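Lin1909 protein (Listeria innocua, PDB 3FIJ) binds manganese and, as a peptidase C26 (class I glutamine amidotransferase-like) family member, probably hydrolyses gamma-glutamyl compounds. Local coordinates at the interface of chains A and B. Residues are numbered along the deposited sequence; one frame, centred on the assembly and turned at random. Chains: chain A/B, Lin1909 protein.

The interface of chains A and B. Residues chain A 46, 48-49; chain B 34, 38, 44-46.
The amide N of A:Ala46 donates to the carbonyl O of B:Ala46 at 2.9 Å, and the N of B:Ala46 returns the bond to the O of A:Ala46. This reciprocal pair is an antiparallel bridge centred on the two-fold axis, so strand 43-47 of one subunit pairs with its copy at this alanine. On one side of the bridge the two methyls face each other, A:Ala46 CB to B:Ala46 CB at 3.6 Å. The ring of A:Pro48 leans over chain B. A:Pro48 CB rests against both methyls of B:Val34 on helix 31-39, 3.8 Å from CG2, the ring and the forked side chain meeting at a slant. With CG1 anti to the backbone N (chi1 167°), B:Val34 turns both branches towards the ring, chiefly to CB. The other ring edge lies over the B strand, with A:Pro48 CG 3.4 Å from the carbonyl O of B:Pro44 and A:Pro48 CD 3.9 Å from CA of B:Ile45. The A:Pro48 and A:Ile49 contacts recur with the chains exchanged, while the alanine bridge is its own twin; the pairing may not be the biological one. B:Gln38 reaches out from the same helix on a side chain extended beyond CG. The amide B:Gln38 NE2 gives a nearly straight bond (172° at H) to the backbone O of A:Ile49, 3.0 Å away, the acceptor lying in the glutamine amide plane while NE2 sits tilted 24° from the carbonyl plane.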
ATOM      1  N   ALA A  46     -18.805 -14.654 -23.055  1.00 15.35           N
ATOM      2  CA  ALA A  46     -18.136 -15.236 -21.907  1.00 15.77           C
ATOM      3  C   ALA A  46     -19.106 -16.188 -21.215  1.00 16.25           C
ATOM      4  O   ALA A  46     -20.251 -15.829 -20.945  1.00 16.44           O
ATOM      5  CB  ALA A  46     -17.692 -14.144 -20.950  1.00 14.50           C
ATOM      6  N   PRO A  48     -20.000 -17.834 -17.961  1.00 13.76           N
ATOM      7  CA  PRO A  48     -19.639 -17.831 -16.549  1.00 14.38           C
ATOM      8  C   PRO A  48     -19.623 -19.260 -16.014  1.00 13.87           C
ATOM      9  O   PRO A  48     -20.071 -20.201 -16.676  1.00 11.56           O
ATOM     10  CB  PRO A  48     -20.738 -16.970 -15.914  1.00 15.48           C
ATOM     11  CG  PRO A  48     -21.907 -17.198 -16.804  1.00 13.89           C
ATOM     12  CD  PRO A  48     -21.274 -17.130 -18.176  1.00 15.85           C
ATOM     13  N   ILE A  49     -19.082 -19.431 -14.822  1.00 13.13           N
ATOM     14  CA  ILE A  49     -19.059 -20.756 -14.248  1.00 16.05           C
ATOM     15  C   ILE A  49     -20.499 -21.133 -13.909  1.00 15.33           C
ATOM     16  O   ILE A  49     -21.241 -20.333 -13.348  1.00 15.64           O
ATOM     17  CB  ILE A  49     -18.176 -20.790 -12.992  1.00 16.81           C
ATOM     18  CG1 ILE A  49     -16.715 -20.646 -13.407  1.00 15.50           C
ATOM     19  CG2 ILE A  49     -18.376 -22.104 -12.229  1.00 18.98           C
ATOM     20  CD1 ILE A  49     -15.796 -20.321 -12.257  1.00 19.29           C
TER
ATOM     21  N   VAL B  34     -24.648 -12.929 -12.213  1.00 19.35           N
ATOM     22  CA  VAL B  34     -24.678 -14.300 -12.695  1.00 19.33           C
ATOM     23  C   VAL B  34     -25.401 -15.121 -11.620  1.00 21.00           C
ATOM     24  O   VAL B  34     -26.370 -15.836 -11.905  1.00 22.17           O
ATOM     25  CB  VAL B  34     -23.239 -14.850 -12.907  1.00 19.47           C
ATOM     26  CG1 VAL B  34     -23.272 -16.359 -13.092  1.00 18.61           C
ATOM     27  CG2 VAL B  34     -22.609 -14.195 -14.132  1.00 15.58           C
ATOM     28  N   GLN B  38     -28.770 -17.439 -12.073  1.00 21.71           N
ATOM     29  CA  GLN B  38     -28.724 -18.877 -11.821  1.00 22.53           C
ATOM     30  C   GLN B  38     -29.653 -19.248 -10.672  1.00 24.05           C
ATOM     31  O   GLN B  38     -30.420 -20.199 -10.783  1.00 25.46           O
ATOM     32  CB  GLN B  38     -27.286 -19.325 -11.529  1.00 21.41           C
ATOM     33  CG  GLN B  38     -26.394 -19.277 -12.774  1.00 21.15           C
ATOM     34  CD  GLN B  38     -24.916 -19.492 -12.475  1.00 20.17           C
ATOM     35  OE1 GLN B  38     -24.485 -19.409 -11.328  1.00 16.90           O
ATOM     36  NE2 GLN B  38     -24.133 -19.752 -13.518  1.00 19.93           N
ATOM     37  N   PRO B  44     -27.279 -17.780 -17.571  1.00 18.98           N
ATOM     38  CA  PRO B  44     -26.609 -16.544 -17.976  1.00 19.05           C
ATOM     39  C   PRO B  44     -25.377 -16.687 -18.850  1.00 18.17           C
ATOM     40  O   PRO B  44     -24.673 -17.692 -18.803  1.00 19.05           O
ATOM     41  CB  PRO B  44     -26.265 -15.898 -16.639  1.00 16.52           C
ATOM     42  CG  PRO B  44     -25.875 -17.090 -15.832  1.00 17.54           C
ATOM     43  CD  PRO B  44     -26.983 -18.097 -16.162  1.00 16.85           C
ATOM     44  N   ILE B  45     -25.147 -15.660 -19.666  1.00 17.68           N
ATOM     45  CA  ILE B  45     -23.963 -15.574 -20.508  1.00 15.98           C
ATOM     46  C   ILE B  45     -23.568 -14.102 -20.497  1.00 16.20           C
ATOM     47  O   ILE B  45     -24.421 -13.215 -20.578  1.00 15.11           O
ATOM     48  CB  ILE B  45     -24.199 -16.040 -21.976  1.00 15.47           C
ATOM     49  CG1 ILE B  45     -25.031 -15.023 -22.747  1.00 16.76           C
ATOM     50  CG2 ILE B  45     -24.846 -17.417 -21.994  1.00 15.32           C
ATOM     51  CD1 ILE B  45     -25.057 -15.306 -24.248  1.00 15.04           C
ATOM     52  N   ALA B  46     -22.279 -13.841 -20.352  1.00 16.29           N
ATOM     53  CA  ALA B  46     -21.789 -12.474 -20.331  1.00 17.06           C
ATOM     54  C   ALA B  46     -21.516 -11.984 -21.752  1.00 18.53           C
ATOM     55  O   ALA B  46     -20.784 -12.625 -22.506  1.00 16.60           O
ATOM     56  CB  ALA B  46     -20.513 -12.390 -19.502  1.00 16.11           C
TER